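N-terminal acetyltransferase-like protein (Chaetomium thermophilum, PDB 5NNP) probably serves as the helical, tetratricopeptide-repeat auxiliary subunit of an N-terminal acetyltransferase A complex, supporting transfer of acetyl groups to protein N-termini. Local coordinates at residues D117-V120 with L121-Q124; A539-D542 with M543-E547. All coordinates share one frame; numbering follows the deposited sequence.

Contact 1 (D117-V120 with L121-Q124); sequences DLAV and LQIQ
L118 and Q122 meet one helical turn apart, the isobutyl group set against the amide end of the glutamine. L118 CG lies 3.5 Å from Q122 OE1, and L118 CD1 is 3.8 Å from Q122 CD. Q122 reaches this place with CG anti to its own carbonyl carbon (chi1 -78°) and the chain extended beyond. Its OE1 takes a hydrogen bond from S134 OG on helix 128-141, so this buried oxygen is satisfied by the next helix. With an alanine in place of the glutamine, S134 OG would probably lose this acceptor and the L118 side chain part of its packing. Four consecutive i to i+4 bonds run through the turn, from L121 N to D117 O (3.1 Å, 169° at the hydrogen) to Q124 N on V120 O (3.0 Å). This is the last part of helix 112-124, in an antiparallel helix array of the tetratricopeptide-repeat kind: L121 faces F94, I98 and Y101 of helix 94-107, while A119 packs on S134 and M138. R126, just past the helix end, reaches back with NH1 to the I123 carbonyl, and both polar atoms of the Q124 amide are bonded outside the turn, OE1 to H528 NE2 and NE2 to the Q521 carbonyl.

Contact 2 (A539-D542 with M543-E547); sequences AYVD and MVRWE
One face of the Y540 ring carries the CG2 methyl of V544, a CH-pi contact 3.8 Å from the ring centroid and 25° off the ring normal. The methyl is displaced toward the hydroxyl side of the ring, with V544 CG2 3.5 Å from Y540 CZ. M543 comes in obliquely, its terminal CE 4.1 Å from Y540 CE1 after the thioether chain has bent twice. Y540 itself carries its ring with CG anti to the backbone N (chi1 172°), which leans the ring toward the following turn, where V544 CG2 meets its face, and its OH is hydrogen-bonded to H528 ND1. The second flat group, the guanidinium of R545, has V541 CG1 over one face, 3.7 Å from R545 NE. These two side chains run alongside each other and point the same way; R545 NH1, beyond the valine, forms a salt bridge with E200 OE1. Beneath the side chains, regular alpha-helical bonds join the turns, among them V544 N to Y540 O (3.0 Å) and W546 N to D542 O (3.0 Å). The D542 carboxylate makes weak hydrogen bonds through OD1 and OD2 to a glycerol probably left from crystallisation. Helix 537-547, part of the all-helical auxiliary-subunit region, rests on helix 146-159, where I154 meets Y540 and L158 meets both V541 and V544, while A539, D542, M543 and W546 pack against a chain of another protein.

Overall arrangement
Contacts 1 and 2 lie far apart in sequence, yet their centres are about 16 Å apart and they touch directly, I123 CG1 packing 3.7 Å from Y540 OH. Two residues tie them together. H528 bonds to both contacts, through NE2 to Q124 OE1 and through ND1 to Y540 OH, whereas R126 reaches the I123 carbonyl with NH1 and the V544 carbonyl with NH2. The link thus joins the N-terminal tetratricopeptide repeats to the auxiliary-subunit region further along the chain. Contact 1, its centre about 22 Å from the chain centre, is buried within one chain; contact 2, its centre about 11 Å from the same point, also borders another protein chain of the assembly.

Contact 1 (D117-V120 with L121-Q124)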
ATOM      1  N   ASP A 117      10.410 -20.287 -15.124  1.00 29.80           N
ATOM      2  CA  ASP A 117       9.288 -19.420 -15.431  1.00 33.51           C
ATOM      3  C   ASP A 117       8.000 -19.931 -14.829  1.00 39.26           C
ATOM      4  O   ASP A 117       7.171 -19.145 -14.367  1.00 43.10           O
ATOM      5  CB  ASP A 117       9.166 -19.254 -16.934  1.00 43.60           C
ATOM      6  CG  ASP A 117      10.303 -18.422 -17.507  1.00 51.15           C
ATOM      7  OD1 ASP A 117      10.814 -17.537 -16.789  1.00 52.41           O
ATOM      8  OD2 ASP A 117      10.697 -18.652 -18.667  1.00 51.51           O
ATOM      9  N   LEU A 118       7.857 -21.249 -14.791  1.00 37.64           N
ATOM     10  CA  LEU A 118       6.708 -21.882 -14.155  1.00 36.03           C
ATOM     11  C   LEU A 118       6.660 -21.600 -12.652  1.00 37.43           C
ATOM     12  O   LEU A 118       5.611 -21.312 -12.086  1.00 40.76           O
ATOM     13  CB  LEU A 118       6.746 -23.393 -14.397  1.00 27.48           C
ATOM     14  CG  LEU A 118       5.796 -24.233 -13.560  1.00 30.60           C
ATOM     15  CD1 LEU A 118       4.362 -24.017 -14.015  1.00 27.08           C
ATOM     16  CD2 LEU A 118       6.186 -25.698 -13.643  1.00 32.84           C
ATOM     17  N   ALA A 119       7.808 -21.706 -12.007  1.00 37.41           N
ATOM     18  CA  ALA A 119       7.884 -21.520 -10.570  1.00 37.37           C
ATOM     19  C   ALA A 119       7.422 -20.118 -10.210  1.00 39.20           C
ATOM     20  O   ALA A 119       6.709 -19.914  -9.220  1.00 30.45           O
ATOM     21  CB  ALA A 119       9.312 -21.759 -10.077  1.00 28.15           C
ATOM     22  N   VAL A 120       7.845 -19.156 -11.027  1.00 37.60           N
ATOM     23  CA  VAL A 120       7.468 -17.768 -10.818  1.00 38.90           C
ATOM     24  C   VAL A 120       5.951 -17.647 -10.937  1.00 37.77           C
ATOM     25  O   VAL A 120       5.293 -17.126 -10.049  1.00 42.43           O
ATOM     26  CB  VAL A 120       8.164 -16.819 -11.825  1.00 34.09           C
ATOM     27  CG1 VAL A 120       7.591 -15.445 -11.710  1.00 22.79           C
ATOM     28  CG2 VAL A 120       9.681 -16.798 -11.594  1.00 21.22           C
ATOM     29  N   LEU A 121       5.405 -18.163 -12.032  1.00 36.43           N
ATOM     30  CA  LEU A 121       3.965 -18.138 -12.266  1.00 30.20           C
ATOM     31  C   LEU A 121       3.199 -18.789 -11.118  1.00 29.91           C
ATOM     32  O   LEU A 121       2.155 -18.288 -10.681  1.00 36.51           O
ATOM     33  CB  LEU A 121       3.627 -18.831 -13.595  1.00 27.79           C
ATOM     34  CG  LEU A 121       4.015 -18.127 -14.901  1.00 29.01           C
ATOM     35  CD1 LEU A 121       4.003 -19.099 -16.046  1.00 25.77           C
ATOM     36  CD2 LEU A 121       3.065 -16.973 -15.201  1.00 33.19           C
ATOM     37  N   GLN A 122       3.717 -19.900 -10.616  1.00 30.32           N
ATOM     38  CA  GLN A 122       3.010 -20.628  -9.574  1.00 38.72           C
ATOM     39  C   GLN A 122       2.897 -19.836  -8.272  1.00 39.88           C
ATOM     40  O   GLN A 122       1.836 -19.836  -7.635  1.00 34.36           O
ATOM     41  CB  GLN A 122       3.685 -21.963  -9.300  1.00 36.38           C
ATOM     42  CG  GLN A 122       3.377 -23.026 -10.318  1.00 41.87           C
ATOM     43  CD  GLN A 122       4.323 -24.211 -10.204  1.00 40.78           C
ATOM     44  OE1 GLN A 122       5.543 -24.043 -10.078  1.00 37.19           O
ATOM     45  NE2 GLN A 122       3.764 -25.416 -10.239  1.00 31.15           N
ATOM     46  N   ILE A 123       3.983 -19.184  -7.857  1.00 32.96           N
ATOM     47  CA  ILE A 123       3.915 -18.408  -6.627  1.00 34.69           C
ATOM     48  C   ILE A 123       3.064 -17.148  -6.872  1.00 35.75           C
ATOM     49  O   ILE A 123       2.292 -16.737  -6.001  1.00 33.47           O
ATOM     50  CB  ILE A 123       5.313 -18.039  -6.071  1.00 29.16           C
ATOM     51  CG1 ILE A 123       5.188 -17.405  -4.680  1.00 28.84           C
ATOM     52  CG2 ILE A 123       6.044 -17.101  -7.002  1.00 27.26           C
ATOM     53  CD1 ILE A 123       4.324 -18.203  -3.674  1.00 22.78           C
ATOM     54  N   GLN A 124       3.170 -16.574  -8.069  1.00 28.91           N
ATOM     55  CA  GLN A 124       2.321 -15.443  -8.435  1.00 29.93           C
ATOM     56  C   GLN A 124       0.834 -15.759  -8.277  1.00 32.43           C
ATOM     57  O   GLN A 124       0.053 -14.866  -7.972  1.00 39.48           O
ATOM     58  CB  GLN A 124       2.562 -15.000  -9.869  1.00 29.09           C
ATOM     59  CG  GLN A 124       1.611 -13.876 -10.298  1.00 29.46           C
ATOM     60  CD  GLN A 124       1.981 -12.535  -9.682  1.00 29.98           C
ATOM     61  OE1 GLN A 124       3.134 -12.299  -9.307  1.00 42.37           O
ATOM     62  NE2 GLN A 124       1.008 -11.662  -9.554  1.00 27.34           N
TER

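Contact 2 (A539-D542 with M543-E547)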
ATOM      1  N   ALA A 539      11.157  -8.878   4.109  1.00 25.47           N
ATOM      2  CA  ALA A 539      10.415  -7.864   3.370  1.00 31.91           C
ATOM      3  C   ALA A 539       9.604  -8.528   2.277  1.00 33.33           C
ATOM      4  O   ALA A 539       8.437  -8.173   2.055  1.00 31.21           O
ATOM      5  CB  ALA A 539      11.347  -6.784   2.781  1.00 24.57           C
ATOM      6  N   TYR A 540      10.222  -9.491   1.596  1.00 30.41           N
ATOM      7  CA  TYR A 540       9.518 -10.228   0.557  1.00 37.68           C
ATOM      8  C   TYR A 540       8.228 -10.874   1.101  1.00 34.66           C
ATOM      9  O   TYR A 540       7.159 -10.758   0.488  1.00 27.83           O
ATOM     10  CB  TYR A 540      10.412 -11.303  -0.065  1.00 24.72           C
ATOM     11  CG  TYR A 540       9.647 -12.203  -1.006  1.00 31.91           C
ATOM     12  CD1 TYR A 540       9.402 -11.818  -2.315  1.00 24.26           C
ATOM     13  CD2 TYR A 540       9.143 -13.426  -0.575  1.00 26.36           C
ATOM     14  CE1 TYR A 540       8.696 -12.632  -3.172  1.00 29.47           C
ATOM     15  CE2 TYR A 540       8.432 -14.242  -1.418  1.00 28.83           C
ATOM     16  CZ  TYR A 540       8.204 -13.845  -2.722  1.00 31.76           C
ATOM     17  OH  TYR A 540       7.480 -14.661  -3.574  1.00 31.16           O
ATOM     18  N   VAL A 541       8.331 -11.543   2.248  1.00 29.78           N
ATOM     19  CA  VAL A 541       7.181 -12.221   2.811  1.00 31.04           C
ATOM     20  C   VAL A 541       6.156 -11.197   3.292  1.00 34.22           C
ATOM     21  O   VAL A 541       4.966 -11.474   3.264  1.00 38.83           O
ATOM     22  CB  VAL A 541       7.556 -13.166   3.975  1.00 29.17           C
ATOM     23  CG1 VAL A 541       6.288 -13.684   4.643  1.00 25.15           C
ATOM     24  CG2 VAL A 541       8.384 -14.330   3.479  1.00 25.83           C
ATOM     25  N   ASP A 542       6.615 -10.021   3.722  1.00 32.43           N
ATOM     26  CA  ASP A 542       5.703  -8.915   4.046  1.00 28.48           C
ATOM     27  C   ASP A 542       4.908  -8.475   2.826  1.00 35.64           C
ATOM     28  O   ASP A 542       3.707  -8.204   2.911  1.00 37.44           O
ATOM     29  CB  ASP A 542       6.453  -7.707   4.593  1.00 31.07           C
ATOM     30  CG  ASP A 542       6.784  -7.841   6.051  1.00 45.71           C
ATOM     31  OD1 ASP A 542       6.096  -8.618   6.739  1.00 43.06           O
ATOM     32  OD2 ASP A 542       7.724  -7.153   6.510  1.00 55.44           O
ATOM     33  N   MET A 543       5.593  -8.392   1.695  1.00 28.04           N
ATOM     34  CA  MET A 543       4.969  -7.925   0.474  1.00 26.21           C
ATOM     35  C   MET A 543       3.886  -8.891   0.016  1.00 33.64           C
ATOM     36  O   MET A 543       2.744  -8.493  -0.214  1.00 35.87           O
ATOM     37  CB  MET A 543       6.018  -7.738  -0.612  1.00 21.55           C
ATOM     38  CG  MET A 543       5.420  -7.245  -1.899  1.00 32.53           C
ATOM     39  SD  MET A 543       6.178  -7.993  -3.342  1.00 45.85           S
ATOM     40  CE  MET A 543       5.806  -9.694  -3.044  1.00 23.30           C
ATOM     41  N   VAL A 544       4.265 -10.164  -0.094  1.00 33.40           N
ATOM     42  CA  VAL A 544       3.354 -11.244  -0.429  1.00 34.55           C
ATOM     43  C   VAL A 544       2.070 -11.225   0.422  1.00 38.52           C
ATOM     44  O   VAL A 544       0.960 -11.345  -0.097  1.00 29.90           O
ATOM     45  CB  VAL A 544       4.043 -12.619  -0.252  1.00 36.04           C
ATOM     46  CG1 VAL A 544       3.001 -13.744  -0.322  1.00 23.07           C
ATOM     47  CG2 VAL A 544       5.148 -12.808  -1.310  1.00 22.99           C
ATOM     48  N   ARG A 545       2.230 -11.076   1.731  1.00 36.33           N
ATOM     49  CA  ARG A 545       1.081 -11.087   2.617  1.00 36.51           C
ATOM     50  C   ARG A 545       0.216  -9.840   2.426  1.00 39.66           C
ATOM     51  O   ARG A 545      -1.008  -9.936   2.466  1.00 43.92           O
ATOM     52  CB  ARG A 545       1.535 -11.235   4.072  1.00 30.74           C
ATOM     53  CG  ARG A 545       2.045 -12.653   4.368  1.00 29.88           C
ATOM     54  CD  ARG A 545       2.695 -12.786   5.739  1.00 29.80           C
ATOM     55  NE  ARG A 545       2.944 -14.185   6.061  1.00 36.56           N
ATOM     56  CZ  ARG A 545       3.550 -14.605   7.163  1.00 42.34           C
ATOM     57  NH1 ARG A 545       3.981 -13.716   8.054  1.00 38.55           N
ATOM     58  NH2 ARG A 545       3.721 -15.913   7.365  1.00 41.27           N
ATOM     59  N   TRP A 546       0.841  -8.687   2.194  1.00 35.37           N
ATOM     60  CA  TRP A 546       0.092  -7.485   1.848  1.00 29.02           C
ATOM     61  C   TRP A 546      -0.661  -7.666   0.533  1.00 33.88           C
ATOM     62  O   TRP A 546      -1.835  -7.329   0.428  1.00 41.83           O
ATOM     63  CB  TRP A 546       1.009  -6.273   1.751  1.00 27.29           C
ATOM     64  CG  TRP A 546       0.408  -5.173   0.952  1.00 35.59           C
ATOM     65  CD1 TRP A 546      -0.739  -4.480   1.230  1.00 39.83           C
ATOM     66  CD2 TRP A 546       0.924  -4.624  -0.262  1.00 34.10           C
ATOM     67  NE1 TRP A 546      -0.972  -3.539   0.256  1.00 36.12           N
ATOM     68  CE2 TRP A 546       0.035  -3.612  -0.673  1.00 38.03           C
ATOM     69  CE3 TRP A 546       2.049  -4.888  -1.040  1.00 34.64           C
ATOM     70  CZ2 TRP A 546       0.238  -2.872  -1.836  1.00 37.82           C
ATOM     71  CZ3 TRP A 546       2.249  -4.146  -2.195  1.00 33.57           C
ATOM     72  CH2 TRP A 546       1.349  -3.153  -2.580  1.00 29.86           C
ATOM     73  N   GLU A 547       0.022  -8.213  -0.460  1.00 30.46           N
ATOM     74  CA  GLU A 547      -0.567  -8.484  -1.762  1.00 30.07           C
ATOM     75  C   GLU A 547      -1.785  -9.442  -1.687  1.00 42.57           C
ATOM     76  O   GLU A 547      -2.749  -9.320  -2.457  1.00 33.85           O
ATOM     77  CB  GLU A 547       0.525  -9.048  -2.681  1.00 28.20           C
ATOM     78  CG  GLU A 547       0.313  -8.850  -4.166  1.00 41.56           C
ATOM     79  CD  GLU A 547       0.409  -7.390  -4.611  1.00 48.75           C
ATOM     80  OE1 GLU A 547       1.528  -6.879  -4.870  1.00 38.06           O
ATOM     81  OE2 GLU A 547      -0.661  -6.756  -4.718  1.00 52.53           O
TER